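Local coordinates for universal stress protein (Pseudomonas aeruginosa UCBPP-PA14, PDB 7MQ5) that is of unknown function but, as a member of the universal stress protein family, probably takes part in the bacterial response to stress, at residues 38-43 against 67-72. Residues are numbered along the deposited sequence; the frame is centred on the assembly and turned at random.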
loop_
_atom_site.group_PDB
_atom_site.type_symbol
_atom_site.label_atom_id
_atom_site.label_comp_id
_atom_site.label_asym_id
_atom_site.label_seq_id
_atom_site.Cartn_x
_atom_site.Cartn_y
_atom_site.Cartn_z
ATOM N N LEU A 38 5.087 -15.263 -7.304
ATOM C CA LEU A 38 4.468 -14.203 -8.126
ATOM C C LEU A 38 3.396 -14.815 -9.024
ATOM O O LEU A 38 3.723 -15.726 -9.819
ATOM C CB LEU A 38 5.519 -13.518 -8.999
ATOM C CG LEU A 38 6.684 -12.873 -8.246
ATOM C CD1 LEU A 38 7.617 -12.170 -9.227
ATOM C CD2 LEU A 38 6.192 -11.898 -7.182
ATOM N N HIS A 39 2.162 -14.322 -8.917
ATOM C CA HIS A 39 1.081 -14.696 -9.858
ATOM C C HIS A 39 0.818 -13.499 -10.764
ATOM O O HIS A 39 0.368 -12.446 -10.278
ATOM C CB HIS A 39 -0.170 -15.141 -9.118
ATOM C CG HIS A 39 -1.232 -15.607 -10.054
ATOM N ND1 HIS A 39 -1.109 -16.789 -10.755
ATOM C CD2 HIS A 39 -2.416 -15.064 -10.411
ATOM C CE1 HIS A 39 -2.188 -16.950 -11.496
ATOM N NE2 HIS A 39 -3.002 -15.907 -11.303
ATOM N N LEU A 40 1.118 -13.654 -12.048
ATOM C CA LEU A 40 0.956 -12.554 -13.023
ATOM C C LEU A 40 -0.425 -12.651 -13.666
ATOM O O LEU A 40 -0.751 -13.707 -14.241
ATOM C CB LEU A 40 2.045 -12.638 -14.095
ATOM C CG LEU A 40 3.472 -12.893 -13.615
ATOM C CD1 LEU A 40 4.449 -12.833 -14.777
ATOM C CD2 LEU A 40 3.881 -11.927 -12.519
ATOM N N LEU A 41 -1.171 -11.558 -13.629
ATOM C CA LEU A 41 -2.553 -11.554 -14.149
ATOM C C LEU A 41 -2.710 -10.482 -15.219
ATOM O O LEU A 41 -2.383 -9.311 -14.957
ATOM C CB LEU A 41 -3.524 -11.280 -12.996
ATOM C CG LEU A 41 -4.976 -11.009 -13.394
ATOM C CD1 LEU A 41 -5.624 -12.262 -13.973
ATOM C CD2 LEU A 41 -5.775 -10.463 -12.216
ATOM N N VAL A 42 -3.244 -10.881 -16.373
ATOM C CA VAL A 42 -3.698 -9.907 -17.403
ATOM C C VAL A 42 -5.229 -9.933 -17.381
ATOM O O VAL A 42 -5.800 -11.018 -17.529
ATOM C CB VAL A 42 -3.143 -10.208 -18.805
ATOM C CG1 VAL A 42 -3.777 -9.288 -19.839
ATOM C CG2 VAL A 42 -1.630 -10.101 -18.840
ATOM N N CYS A 43 -5.843 -8.768 -17.213
ATOM C CA CYS A 43 -7.316 -8.646 -17.162
ATOM C C CYS A 43 -7.819 -8.193 -18.531
ATOM O O CYS A 43 -7.801 -6.984 -18.809
ATOM C CB CYS A 43 -7.743 -7.658 -16.089
ATOM S SG CYS A 43 -7.162 -8.109 -14.440
ATOM N N VAL A 67 6.780 -18.620 -10.215
ATOM C CA VAL A 67 5.819 -17.811 -11.013
ATOM C C VAL A 67 4.684 -18.666 -11.567
ATOM O O VAL A 67 4.924 -19.785 -12.033
ATOM C CB VAL A 67 6.542 -17.134 -12.193
ATOM C CG1 VAL A 67 5.627 -16.176 -12.944
ATOM C CG2 VAL A 67 7.818 -16.436 -11.761
ATOM N N SER A 68 3.486 -18.102 -11.560
ATOM C CA SER A 68 2.309 -18.650 -12.276
ATOM C C SER A 68 1.675 -17.469 -13.012
ATOM O O SER A 68 1.963 -16.302 -12.675
ATOM C CB SER A 68 1.327 -19.372 -11.382
ATOM O OG SER A 68 0.858 -18.541 -10.338
ATOM N N THR A 69 0.875 -17.760 -14.024
ATOM C CA THR A 69 0.259 -16.688 -14.834
ATOM C C THR A 69 -1.183 -17.060 -15.160
ATOM O O THR A 69 -1.543 -18.264 -15.170
ATOM C CB THR A 69 1.002 -16.443 -16.161
ATOM O OG1 THR A 69 0.844 -17.573 -17.021
ATOM C CG2 THR A 69 2.479 -16.170 -15.996
ATOM N N ASN A 70 -1.959 -16.040 -15.466
ATOM C CA ASN A 70 -3.331 -16.277 -15.933
ATOM C C ASN A 70 -3.859 -15.032 -16.638
ATOM O O ASN A 70 -3.427 -13.921 -16.336
ATOM C CB ASN A 70 -4.274 -16.642 -14.789
ATOM C CG ASN A 70 -5.590 -17.211 -15.273
ATOM O OD1 ASN A 70 -5.650 -17.909 -16.287
ATOM N ND2 ASN A 70 -6.648 -16.942 -14.535
ATOM N N GLN A 71 -4.773 -15.266 -17.559
ATOM C CA GLN A 71 -5.543 -14.198 -18.210
ATOM C C GLN A 71 -7.000 -14.452 -17.831
ATOM O O GLN A 71 -7.448 -15.599 -17.944
ATOM C CB GLN A 71 -5.344 -14.209 -19.719
ATOM C CG GLN A 71 -6.157 -13.133 -20.405
ATOM C CD GLN A 71 -5.913 -13.054 -21.889
ATOM O OE1 GLN A 71 -4.974 -13.654 -22.417
ATOM N NE2 GLN A 71 -6.756 -12.288 -22.565
ATOM N N ALA A 72 -7.699 -13.421 -17.377
ATOM C CA ALA A 72 -9.094 -13.579 -16.931
ATOM C C ALA A 72 -9.871 -12.295 -17.188
ATOM O O ALA A 72 -9.270 -11.227 -17.412
ATOM C CB ALA A 72 -9.112 -13.914 -15.461
#
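The imidazole of His39 meets Ser68 edge-on: ND1 and Ser68 OG, 2.7 Å apart, form a nearly straight hydrogen bond, and Ser68 CB also lies in the ring plane. Thr69 C and Asn70 CB approach this ring obliquely, and the Asn70 amide, beside it and pointing the same way, is turned 42° from its plane. The two strands are parallel neighbours in a beta-alpha-beta unit of the HUP-type alpha/beta fold, with helix 50-62 as the crossover; 67-72 is an outermost strand of the chain's sheet. Chi1 (-176°) sets His39 CG beside its carbonyl carbon, and chi2 (70°) turns ND1 to Ser68. Histidine suits this place because both ring nitrogens are engaged, NE2 by Glu84 OE2, which also accepts from Asn70 ND2; the carboxylate would probably favour a proton on NE2. The short Ser68 hydroxyl can bridge His39 and His37 NE2.

Five backbone hydrogen bonds join the strands, from Ser68 N to Leu38 O at one end to Ala72 N to Val42 O at the other.

On the face toward helix 50-62, branched apolar residues suit the interior: Leu40 CG lies 4.0 Å from Val67 CG1. Thr69 CG2 touches Leu40 CB at 4.0 Å. On the His39 face, Leu41, diagonal to Ala72, rests its CD1 4.1 Å from Ala72 CB.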